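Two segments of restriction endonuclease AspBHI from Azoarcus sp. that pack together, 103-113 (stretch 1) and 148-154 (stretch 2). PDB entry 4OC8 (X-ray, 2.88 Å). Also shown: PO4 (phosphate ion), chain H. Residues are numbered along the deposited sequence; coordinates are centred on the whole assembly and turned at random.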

# COMPACT_ATOMS: atom_id res chain seq x y z
N LEU A 103 31.31 -8.00 -8.52
CA LEU A 103 31.29 -6.55 -8.50
C LEU A 103 30.17 -6.02 -7.62
O LEU A 103 30.42 -5.19 -6.74
CB LEU A 103 31.14 -6.00 -9.92
CG LEU A 103 32.44 -5.69 -10.64
CD1 LEU A 103 32.17 -5.08 -12.00
CD2 LEU A 103 33.30 -4.77 -9.79
N LEU A 104 28.95 -6.50 -7.85
CA LEU A 104 27.80 -6.07 -7.06
C LEU A 104 28.05 -6.30 -5.57
O LEU A 104 27.78 -5.43 -4.72
CB LEU A 104 26.54 -6.80 -7.51
CG LEU A 104 25.97 -6.37 -8.86
CD1 LEU A 104 24.78 -7.23 -9.26
CD2 LEU A 104 25.58 -4.90 -8.83
N ARG A 105 28.57 -7.48 -5.27
CA ARG A 105 28.82 -7.88 -3.91
C ARG A 105 29.80 -6.92 -3.28
O ARG A 105 29.61 -6.47 -2.15
CB ARG A 105 29.39 -9.29 -3.87
CG ARG A 105 29.82 -9.70 -2.49
CD ARG A 105 30.78 -10.85 -2.52
NE ARG A 105 31.08 -11.31 -1.17
CZ ARG A 105 31.85 -12.36 -0.90
NH1 ARG A 105 32.40 -13.06 -1.89
NH2 ARG A 105 32.07 -12.72 0.36
N GLN A 106 30.86 -6.59 -4.01
CA GLN A 106 31.92 -5.74 -3.49
C GLN A 106 31.42 -4.31 -3.26
O GLN A 106 31.70 -3.71 -2.23
CB GLN A 106 33.12 -5.76 -4.44
CG GLN A 106 34.40 -5.23 -3.82
CD GLN A 106 34.75 -5.90 -2.50
OE1 GLN A 106 34.68 -5.28 -1.43
NE2 GLN A 106 35.12 -7.18 -2.56
N ILE A 107 30.68 -3.79 -4.22
CA ILE A 107 30.08 -2.46 -4.12
C ILE A 107 29.14 -2.34 -2.92
O ILE A 107 29.25 -1.40 -2.13
CB ILE A 107 29.30 -2.12 -5.40
CG1 ILE A 107 30.27 -1.92 -6.57
CG2 ILE A 107 28.46 -0.88 -5.22
CD1 ILE A 107 29.58 -1.63 -7.87
N PHE A 108 28.21 -3.29 -2.78
CA PHE A 108 27.31 -3.24 -1.63
C PHE A 108 28.04 -3.47 -0.31
O PHE A 108 27.65 -2.92 0.74
CB PHE A 108 26.12 -4.18 -1.82
CG PHE A 108 25.08 -3.64 -2.75
CD1 PHE A 108 25.19 -3.83 -4.12
CD2 PHE A 108 24.02 -2.89 -2.27
CE1 PHE A 108 24.25 -3.31 -4.99
CE2 PHE A 108 23.08 -2.36 -3.13
CZ PHE A 108 23.20 -2.57 -4.50
N ASP A 109 29.11 -4.25 -0.37
CA ASP A 109 30.00 -4.45 0.77
C ASP A 109 30.57 -3.11 1.22
O ASP A 109 30.50 -2.76 2.40
CB ASP A 109 31.16 -5.39 0.41
CG ASP A 109 30.82 -6.85 0.63
OD1 ASP A 109 29.62 -7.18 0.81
OD2 ASP A 109 31.75 -7.68 0.60
N TRP A 110 31.12 -2.37 0.27
CA TRP A 110 31.72 -1.07 0.55
C TRP A 110 30.69 -0.10 1.09
O TRP A 110 30.89 0.49 2.15
CB TRP A 110 32.37 -0.49 -0.71
CG TRP A 110 33.64 -1.17 -1.10
CD1 TRP A 110 34.53 -1.78 -0.27
CD2 TRP A 110 34.14 -1.34 -2.43
NE1 TRP A 110 35.57 -2.31 -0.99
CE2 TRP A 110 35.35 -2.06 -2.32
CE3 TRP A 110 33.69 -0.96 -3.69
CZ2 TRP A 110 36.12 -2.39 -3.43
CZ3 TRP A 110 34.46 -1.30 -4.80
CH2 TRP A 110 35.66 -2.00 -4.66
N ALA A 111 29.59 0.04 0.37
CA ALA A 111 28.50 0.91 0.81
C ALA A 111 28.04 0.60 2.23
O ALA A 111 27.74 1.51 3.00
CB ALA A 111 27.33 0.81 -0.15
N HIS A 112 28.02 -0.68 2.59
CA HIS A 112 27.53 -1.07 3.92
C HIS A 112 28.58 -1.00 5.03
O HIS A 112 28.22 -0.88 6.20
CB HIS A 112 26.87 -2.45 3.88
CG HIS A 112 25.44 -2.41 3.43
ND1 HIS A 112 24.39 -2.47 4.32
CD2 HIS A 112 24.90 -2.24 2.21
CE1 HIS A 112 23.25 -2.38 3.65
NE2 HIS A 112 23.53 -2.23 2.37
N LEU A 113 29.85 -1.06 4.65
CA LEU A 113 30.94 -1.11 5.63
C LEU A 113 31.49 0.27 6.00
O LEU A 113 32.40 0.37 6.83
CB LEU A 113 32.06 -2.02 5.13
CG LEU A 113 31.77 -3.51 5.30
CD1 LEU A 113 32.65 -4.36 4.40
CD2 LEU A 113 31.92 -3.90 6.76
N ALA A 148 14.71 -1.67 3.76
CA ALA A 148 15.48 -2.13 4.89
C ALA A 148 16.92 -2.32 4.44
O ALA A 148 17.18 -2.57 3.26
CB ALA A 148 14.92 -3.44 5.42
N ALA A 149 17.86 -2.18 5.37
CA ALA A 149 19.29 -2.26 5.04
C ALA A 149 19.64 -3.58 4.38
O ALA A 149 20.37 -3.61 3.39
CB ALA A 149 20.13 -2.06 6.29
N THR A 150 19.10 -4.68 4.92
CA THR A 150 19.46 -6.02 4.46
C THR A 150 18.86 -6.40 3.11
O THR A 150 19.26 -7.40 2.52
CB THR A 150 19.05 -7.08 5.49
OG1 THR A 150 17.68 -6.89 5.85
CG2 THR A 150 19.91 -6.99 6.73
N GLU A 151 17.91 -5.61 2.62
CA GLU A 151 17.17 -6.00 1.43
C GLU A 151 17.58 -5.27 0.15
O GLU A 151 16.84 -5.29 -0.83
CB GLU A 151 15.66 -5.85 1.68
CG GLU A 151 15.10 -6.86 2.68
CD GLU A 151 13.61 -6.69 2.92
OE1 GLU A 151 13.07 -5.61 2.60
OE2 GLU A 151 12.98 -7.63 3.44
N ASP A 152 18.74 -4.62 0.16
CA ASP A 152 19.18 -3.87 -1.02
C ASP A 152 19.94 -4.72 -2.04
O ASP A 152 19.98 -4.40 -3.22
CB ASP A 152 19.97 -2.61 -0.62
CG ASP A 152 21.24 -2.92 0.15
OD1 ASP A 152 21.36 -4.03 0.72
OD2 ASP A 152 22.12 -2.03 0.20
N LEU A 153 20.56 -5.79 -1.57
CA LEU A 153 21.18 -6.76 -2.47
C LEU A 153 20.84 -8.16 -1.98
O LEU A 153 21.33 -8.59 -0.94
CB LEU A 153 22.69 -6.57 -2.51
CG LEU A 153 23.40 -7.62 -3.37
CD1 LEU A 153 23.18 -7.33 -4.85
CD2 LEU A 153 24.88 -7.70 -3.04
N VAL A 154 20.01 -8.88 -2.73
CA VAL A 154 19.55 -10.19 -2.28
C VAL A 154 19.81 -11.30 -3.30
O VAL A 154 19.80 -11.05 -4.50
CB VAL A 154 18.05 -10.19 -1.90
CG1 VAL A 154 17.72 -9.05 -0.96
CG2 VAL A 154 17.18 -10.11 -3.15
P PO4 H . 23.43 -3.90 7.60
O1 PO4 H . 24.67 -3.06 7.38
O2 PO4 H . 22.90 -4.31 6.25
O3 PO4 H . 23.76 -5.12 8.43
O4 PO4 H . 22.40 -3.08 8.35

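A helix can present one side to a neighbouring segment and grade its contacts along its length, from greasy at one end to polar at the other. The pairing of the helical stretch 103-113 with the loop and strand start at 148-154 of AspBHI is a compact example, with 314 Å² buried in total.

Within stretch 1, Leu104 is the first residue to reach the partner. Its CA-to-CB bond points toward stretch 2, and Leu104 CB lies 4.3 Å from Leu153 CD1, an apolar contact at the limit of close packing. Arg105 contributes differently: its CA-to-CB bond points away, yet its backbone CA comes within 4.0 Å of Leu153 CD2, so the leucine packs against the helix main chain as well as its side chains.

One turn on from Leu104, Phe108, whose CA-to-CB bond points toward stretch 2, meets an apolar and a polar partner with different parts of its ring. Leu153 CB sits over one face, 3.9 Å from the centroid of the Phe108 ring and 16° off the normal, a CH-pi arrangement that places aliphatic hydrogens against the pi cloud. At the ring edge, near its plane, Asp152 OD2 approaches Phe108 CD2 to 3.2 Å; an electron-rich oxygen is better tolerated there, where the C-H bonds carry slight positive charge, than over the face.

His112, a further turn along, completes the gradient. His112 NE2 donates a hydrogen bond to Asp152 OD2 (2.6 Å, 164°), short and nearly straight, so this carboxylate oxygen meets both aromatic rings. His112 CE1 also lies 3.1 Å from Ala149 O, again at the ring edge. With ND1 of His112 donating to O1 of the phosphate ion (3.1 Å, 173°), both ring nitrogens act as donors, as in a doubly protonated, positively charged imidazole. The phosphate, probably from the crystallisation liquor, also approaches stretch 2, its O4 lying 3.2 Å from Ala149 CB.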